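Local coordinates for reticulocyte binding protein (Streptococcus agalactiae COH1, PDB 3FAW) that probably hydrolyses the alpha-1,6-glucosidic branch linkages of pullulan and related alpha-glucans as a cell-wall-anchored, secreted pullulanase of group B Streptococcus, at residues A[130-135]-A[432-436]. Numbering follows the deposited sequence. Where two conformers were deposited one is given.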
loop_
_atom_site.group_PDB
_atom_site.type_symbol
_atom_site.label_atom_id
_atom_site.label_comp_id
_atom_site.label_asym_id
_atom_site.label_seq_id
_atom_site.Cartn_x
_atom_site.Cartn_y
_atom_site.Cartn_z
ATOM N N ALA A 130 28.538 -4.104 1.783
ATOM C CA ALA A 130 27.442 -3.702 2.666
ATOM C C ALA A 130 27.892 -2.523 3.528
ATOM O O ALA A 130 28.936 -2.583 4.173
ATOM C CB ALA A 130 26.986 -4.864 3.539
ATOM N N TYR A 131 27.105 -1.449 3.508
ATOM C CA TYR A 131 27.490 -0.176 4.107
ATOM C C TYR A 131 26.423 0.267 5.092
ATOM O O TYR A 131 25.233 0.120 4.824
ATOM C CB TYR A 131 27.663 0.865 2.999
ATOM C CG TYR A 131 28.176 2.218 3.447
ATOM C CD1 TYR A 131 29.452 2.360 3.982
ATOM C CD2 TYR A 131 27.396 3.363 3.297
ATOM C CE1 TYR A 131 29.929 3.609 4.377
ATOM C CE2 TYR A 131 27.860 4.613 3.685
ATOM C CZ TYR A 131 29.126 4.730 4.224
ATOM O OH TYR A 131 29.584 5.967 4.610
ATOM N N SER A 132 26.858 0.802 6.232
ATOM C CA SER A 132 25.946 1.257 7.286
ATOM C C SER A 132 25.977 2.775 7.521
ATOM O O SER A 132 25.252 3.279 8.375
ATOM C CB SER A 132 26.270 0.528 8.597
ATOM O OG SER A 132 26.146 -0.875 8.444
ATOM N N GLY A 133 26.794 3.504 6.764
ATOM C CA GLY A 133 26.915 4.954 6.941
ATOM C C GLY A 133 25.812 5.742 6.254
ATOM O O GLY A 133 24.893 5.167 5.680
ATOM N N ASN A 134 25.908 7.067 6.310
ATOM C CA ASN A 134 24.900 7.934 5.710
ATOM C C ASN A 134 24.929 7.875 4.183
ATOM O O ASN A 134 25.995 7.850 3.572
ATOM C CB ASN A 134 25.086 9.386 6.176
ATOM C CG ASN A 134 23.926 10.285 5.776
ATOM O OD1 ASN A 134 24.121 11.321 5.140
ATOM N ND2 ASN A 134 22.712 9.889 6.145
ATOM N N LEU A 135 23.744 7.838 3.582
ATOM C CA LEU A 135 23.599 7.905 2.132
ATOM C C LEU A 135 22.701 9.079 1.755
ATOM O O LEU A 135 21.783 9.439 2.496
ATOM C CB LEU A 135 23.040 6.592 1.589
ATOM C CG LEU A 135 24.000 5.407 1.726
ATOM C CD1 LEU A 135 23.282 4.077 1.503
ATOM C CD2 LEU A 135 25.182 5.569 0.773
ATOM N N ALA A 432 21.045 -6.580 1.315
ATOM C CA ALA A 432 21.316 -5.625 2.401
ATOM C C ALA A 432 21.011 -4.155 2.087
ATOM O O ALA A 432 20.354 -3.470 2.884
ATOM C CB ALA A 432 22.769 -5.766 2.875
ATOM N N MET A 433 21.493 -3.655 0.951
ATOM C CA MET A 433 21.302 -2.243 0.610
ATOM C C MET A 433 19.891 -1.981 0.070
ATOM O O MET A 433 19.394 -0.859 0.150
ATOM C CB MET A 433 22.366 -1.770 -0.380
ATOM C CG MET A 433 23.806 -1.994 0.077
ATOM S SD MET A 433 24.214 -1.266 1.677
ATOM C CE MET A 433 23.841 -2.617 2.789
ATOM N N SER A 434 19.250 -3.019 -0.466
ATOM C CA SER A 434 17.838 -2.947 -0.854
ATOM C C SER A 434 16.953 -2.933 0.395
ATOM O O SER A 434 15.959 -2.206 0.455
ATOM C CB SER A 434 17.454 -4.133 -1.735
ATOM O OG SER A 434 18.159 -4.113 -2.965
ATOM N N ARG A 435 17.309 -3.751 1.384
ATOM C CA ARG A 435 16.641 -3.713 2.682
ATOM C C ARG A 435 16.820 -2.345 3.348
ATOM O O ARG A 435 15.880 -1.819 3.937
ATOM C CB ARG A 435 17.153 -4.824 3.600
ATOM C CG ARG A 435 16.374 -4.938 4.905
ATOM C CD ARG A 435 16.822 -6.145 5.705
ATOM N NE ARG A 435 16.350 -7.400 5.124
ATOM C CZ ARG A 435 16.612 -8.605 5.625
ATOM N NH1 ARG A 435 17.353 -8.741 6.720
ATOM N NH2 ARG A 435 16.132 -9.684 5.022
ATOM N N ARG A 436 18.017 -1.770 3.240
ATOM C CA ARG A 436 18.270 -0.415 3.753
ATOM C C ARG A 436 17.333 0.635 3.152
ATOM O O ARG A 436 16.818 1.496 3.873
ATOM C CB ARG A 436 19.722 0.012 3.507
ATOM C CG ARG A 436 20.705 -0.430 4.584
ATOM C CD ARG A 436 21.948 0.451 4.582
ATOM N NE ARG A 436 21.634 1.830 4.964
ATOM C CZ ARG A 436 22.496 2.845 4.929
ATOM N NH1 ARG A 436 23.747 2.663 4.531
ATOM N NH2 ARG A 436 22.103 4.056 5.308
#
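The loop 130-135 leaves helix 122-129 at Ala130 and runs past the first turn of helix 432-449, a turn closed by the backbone hydrogen bond from Arg436 N to Ala432 O (2.9 Å). The backbones come nearest at Ala130 and Ala432, whose CA atoms are 6.4 Å apart, and lie farther apart at Ser132 and Arg436 (8.6 Å between CA atoms), a gap that the long arginine side chain spans. Its guanidinium meets main-chain carbonyls near its own plane: Arg436 NH1 donates hydrogen bonds to Tyr131 O and Gly133 O, both at 3.0 Å, and Arg436 NH2 donates to Gly133 O at 3.0 Å. One face of the group is covered by Leu135, with CD1 3.4 Å from Arg436 NH1, while NE forms a salt bridge with Asp440 one turn along the helix. Nearer the helix start, Met433 SD accepts a weak hydrogen bond from Tyr131 N (3.4 Å), and its CE packs on Ala130 CB at 3.9 Å. Trp151 of strand 146-151 touches Tyr131, Leu135 and Met433, extending this apolar patch. The contact is an interdomain interface, joining the loop that leads into strand 136-139 of the CBM48-type antiparallel beta domain to a helix of the catalytic (beta/alpha)8 TIM barrel, the helix between barrel strands 385-390 and 453-456.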